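Local coordinates for 5-ketofructose reductase (Gluconobacter sp., PDB 7COL), which probably catalyses the NADPH-dependent reduction of 5-ketofructose to fructose, using a fold related to that of shikimate dehydrogenase, at residues I193-T198 with V221-I226. Residues are numbered along the deposited sequence; the frame is centred on the assembly and turned at random.
Sequences ILINAT and VVADVI. With NDP (NADPH dihydro-nicotinamide-adenine-dinucleotide phosphate), chain C.
Leu194 and Val222 sit beside each other on two neighbouring parallel strands, 193-196 and 221-224, whose axes come within 4.6 Å at an angle of 15°. Four backbone hydrogen bonds join them: Leu194 N to Val221 O, Ala223 N to Leu194 O, Asn196 N to Ala223 O and, past the strand end, Val225 N to Asn196 O. On one face of the sheet, CG2 of Ile195 rests on CB of Ala223 at 4.1 Å, under helices 110-119 and 134-145. On the other face, Asn196 and Asp224 lie side by side, their amide and carboxylate planes turned 71° apart. CG of Asn196 lies anti to the backbone N (chi1 175°), which lays the amide alongside Asp224; ND2 then gives a nearly straight bond of 2.9 Å to Asp224 OD1. ND2 meets this oxygen from above the carboxylate plane. Ile226 N reaches Asp224 OD1 from the opposite face of that plane at 3.1 Å, closing an Asx turn. Asp224 OD2 is bonded to Thr232, so the carboxylate is held at both oxygens. Asn196 OD1 takes the hydroxyl of Thr198 on a lone pair, 2.5 Å from OG1. The amide thus links Asp224 to the turn at Thr198. Beyond lies NADPH: its N7N donates to Val225 O at 2.8 Å. Val225 CG2 packs against the nicotinamide ribose and Thr198 CB against the adenine ribose. The strands are neighbours in a six-stranded parallel sheet of order 3-2-1-4-5-6, the Rossmann fold, which binds the dinucleotide at its C-terminal strand ends.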
loop_
_atom_site.group_PDB
_atom_site.type_symbol
_atom_site.label_atom_id
_atom_site.label_comp_id
_atom_site.label_asym_id
_atom_site.label_seq_id
_atom_site.Cartn_x
_atom_site.Cartn_y
_atom_site.Cartn_z
ATOM N N ILE A 193 5.324 -17.959 37.012
ATOM C CA ILE A 193 5.807 -17.325 35.789
ATOM C C ILE A 193 6.439 -16.002 36.157
ATOM O O ILE A 193 5.847 -15.209 36.902
ATOM C CB ILE A 193 4.652 -17.143 34.756
ATOM C CG1 ILE A 193 4.154 -18.511 34.272
ATOM C CG2 ILE A 193 5.081 -16.263 33.573
ATOM C CD1 ILE A 193 2.666 -18.571 33.965
ATOM N N LEU A 194 7.644 -15.779 35.626
ATOM C CA LEU A 194 8.340 -14.505 35.772
ATOM C C LEU A 194 8.570 -13.904 34.394
ATOM O O LEU A 194 9.034 -14.589 33.473
ATOM C CB LEU A 194 9.669 -14.682 36.518
ATOM C CG LEU A 194 10.628 -13.479 36.608
ATOM C CD1 LEU A 194 10.077 -12.318 37.419
ATOM C CD2 LEU A 194 11.961 -13.938 37.163
ATOM N N ILE A 195 8.229 -12.626 34.260
ATOM C CA ILE A 195 8.324 -11.942 32.961
ATOM C C ILE A 195 9.123 -10.661 33.074
ATOM O O ILE A 195 8.761 -9.778 33.842
ATOM C CB ILE A 195 6.938 -11.573 32.361
ATOM C CG1 ILE A 195 5.925 -12.707 32.516
ATOM C CG2 ILE A 195 7.084 -11.148 30.893
ATOM C CD1 ILE A 195 4.504 -12.223 32.593
ATOM N N ASN A 196 10.178 -10.540 32.273
ATOM C CA ASN A 196 10.793 -9.243 32.102
ATOM C C ASN A 196 9.986 -8.438 31.102
ATOM O O ASN A 196 9.834 -8.866 29.951
ATOM C CB ASN A 196 12.245 -9.316 31.622
ATOM C CG ASN A 196 12.815 -7.930 31.343
ATOM O OD1 ASN A 196 12.908 -7.123 32.256
ATOM N ND2 ASN A 196 13.119 -7.629 30.062
ATOM N N ALA A 197 9.482 -7.288 31.557
ATOM C CA ALA A 197 8.785 -6.310 30.700
ATOM C C ALA A 197 9.413 -4.915 30.767
ATOM O O ALA A 197 8.843 -3.946 30.271
ATOM C CB ALA A 197 7.295 -6.263 31.016
ATOM N N THR A 198 10.606 -4.833 31.357
ATOM C CA THR A 198 11.465 -3.643 31.263
ATOM C C THR A 198 12.164 -3.613 29.895
ATOM O O THR A 198 12.102 -4.590 29.136
ATOM C CB THR A 198 12.573 -3.612 32.353
ATOM O OG1 THR A 198 13.521 -4.661 32.110
ATOM C CG2 THR A 198 12.002 -3.756 33.770
ATOM N N VAL A 221 8.532 -20.721 34.822
ATOM C CA VAL A 221 8.590 -20.308 33.420
ATOM C C VAL A 221 9.091 -18.863 33.370
ATOM O O VAL A 221 8.531 -17.975 34.030
ATOM C CB VAL A 221 7.228 -20.476 32.696
ATOM C CG1 VAL A 221 7.277 -19.901 31.282
ATOM C CG2 VAL A 221 6.831 -21.945 32.629
ATOM N N VAL A 222 10.167 -18.641 32.609
ATOM C CA VAL A 222 10.829 -17.336 32.577
ATOM C C VAL A 222 10.713 -16.765 31.165
ATOM O O VAL A 222 11.107 -17.414 30.205
ATOM C CB VAL A 222 12.295 -17.421 33.081
ATOM C CG1 VAL A 222 12.968 -16.053 33.057
ATOM C CG2 VAL A 222 12.338 -17.957 34.508
ATOM N N ALA A 223 10.159 -15.559 31.061
ATOM C CA ALA A 223 9.824 -14.938 29.768
ATOM C C ALA A 223 10.397 -13.530 29.681
ATOM O O ALA A 223 10.537 -12.844 30.691
ATOM C CB ALA A 223 8.307 -14.890 29.581
ATOM N N ASP A 224 10.684 -13.090 28.460
ATOM C CA ASP A 224 11.313 -11.816 28.255
ATOM C C ASP A 224 10.738 -11.157 27.001
ATOM O O ASP A 224 10.673 -11.779 25.944
ATOM C CB ASP A 224 12.828 -12.010 28.111
ATOM C CG ASP A 224 13.603 -10.746 28.371
ATOM O OD1 ASP A 224 13.124 -9.654 27.995
ATOM O OD2 ASP A 224 14.700 -10.834 28.961
ATOM N N VAL A 225 10.353 -9.888 27.137
ATOM C CA VAL A 225 9.722 -9.156 26.047
ATOM C C VAL A 225 10.693 -8.750 24.953
ATOM O O VAL A 225 10.267 -8.536 23.807
ATOM C CB VAL A 225 8.896 -7.933 26.540
ATOM C CG1 VAL A 225 7.740 -8.404 27.394
ATOM C CG2 VAL A 225 9.746 -6.921 27.297
ATOM N N ILE A 226 11.989 -8.663 25.296
ATOM C CA ILE A 226 13.019 -8.143 24.375
ATOM C C ILE A 226 13.110 -8.957 23.080
ATOM O O ILE A 226 13.410 -10.152 23.124
ATOM C CB ILE A 226 14.398 -7.885 25.060
ATOM C CG1 ILE A 226 14.430 -6.470 25.643
ATOM C CG2 ILE A 226 15.560 -7.927 24.064
ATOM C CD1 ILE A 226 13.879 -6.340 27.038
HETATM P PA NDP C . 8.246 1.827 28.650
HETATM O O1A NDP C . 9.236 2.952 28.434
HETATM O O2A NDP C . 6.764 2.119 28.590
HETATM O O5B NDP C . 8.561 1.142 30.079
HETATM C C5B NDP C . 9.902 0.820 30.447
HETATM C C4B NDP C . 9.888 0.023 31.744
HETATM O O4B NDP C . 11.179 -0.548 31.957
HETATM C C3B NDP C . 9.620 0.900 32.952
HETATM O O3B NDP C . 8.809 0.178 33.886
HETATM C C2B NDP C . 10.990 1.132 33.559
HETATM O O2B NDP C . 10.951 1.418 34.959
HETATM C C1B NDP C . 11.690 -0.174 33.243
HETATM N N9A NDP C . 13.161 -0.025 33.211
HETATM C C8A NDP C . 13.892 0.417 32.161
HETATM N N7A NDP C . 15.211 0.442 32.464
HETATM C C5A NDP C . 15.336 -0.007 33.730
HETATM C C6A NDP C . 16.450 -0.251 34.680
HETATM N N6A NDP C . 17.724 0.007 34.303
HETATM N N1A NDP C . 16.159 -0.727 35.927
HETATM C C2A NDP C . 14.897 -0.992 36.315
HETATM N N3A NDP C . 13.835 -0.797 35.499
HETATM C C4A NDP C . 13.983 -0.317 34.222
HETATM O O3 NDP C . 8.610 0.618 27.641
HETATM P PN NDP C . 7.510 -0.458 27.136
HETATM O O1N NDP C . 6.713 0.184 26.014
HETATM O O2N NDP C . 6.798 -1.015 28.340
HETATM O O5D NDP C . 8.396 -1.642 26.467
HETATM C C5D NDP C . 9.421 -2.339 27.177
HETATM C C4D NDP C . 10.170 -3.269 26.222
HETATM O O4D NDP C . 9.294 -4.292 25.738
HETATM C C3D NDP C . 10.717 -2.547 24.995
HETATM O O3D NDP C . 12.110 -2.852 24.906
HETATM C C2D NDP C . 9.936 -3.089 23.801
HETATM O O2D NDP C . 10.791 -3.281 22.671
HETATM C C1D NDP C . 9.375 -4.418 24.310
HETATM N N1N NDP C . 8.084 -4.877 23.749
HETATM C C2N NDP C . 8.076 -6.099 23.165
HETATM C C3N NDP C . 6.911 -6.654 22.608
HETATM C C7N NDP C . 6.958 -8.026 21.954
HETATM O O7N NDP C . 5.964 -8.476 21.373
HETATM N N7N NDP C . 8.096 -8.742 22.012
HETATM C C4N NDP C . 5.722 -5.907 22.693
HETATM C C5N NDP C . 5.736 -4.648 23.311
HETATM C C6N NDP C . 6.937 -4.153 23.839
HETATM P P2B NDP C . 10.509 2.873 35.501
HETATM O O1X NDP C . 9.000 2.808 35.440
HETATM O O2X NDP C . 11.056 2.925 36.913
HETATM O O3X NDP C . 11.137 3.844 34.531
#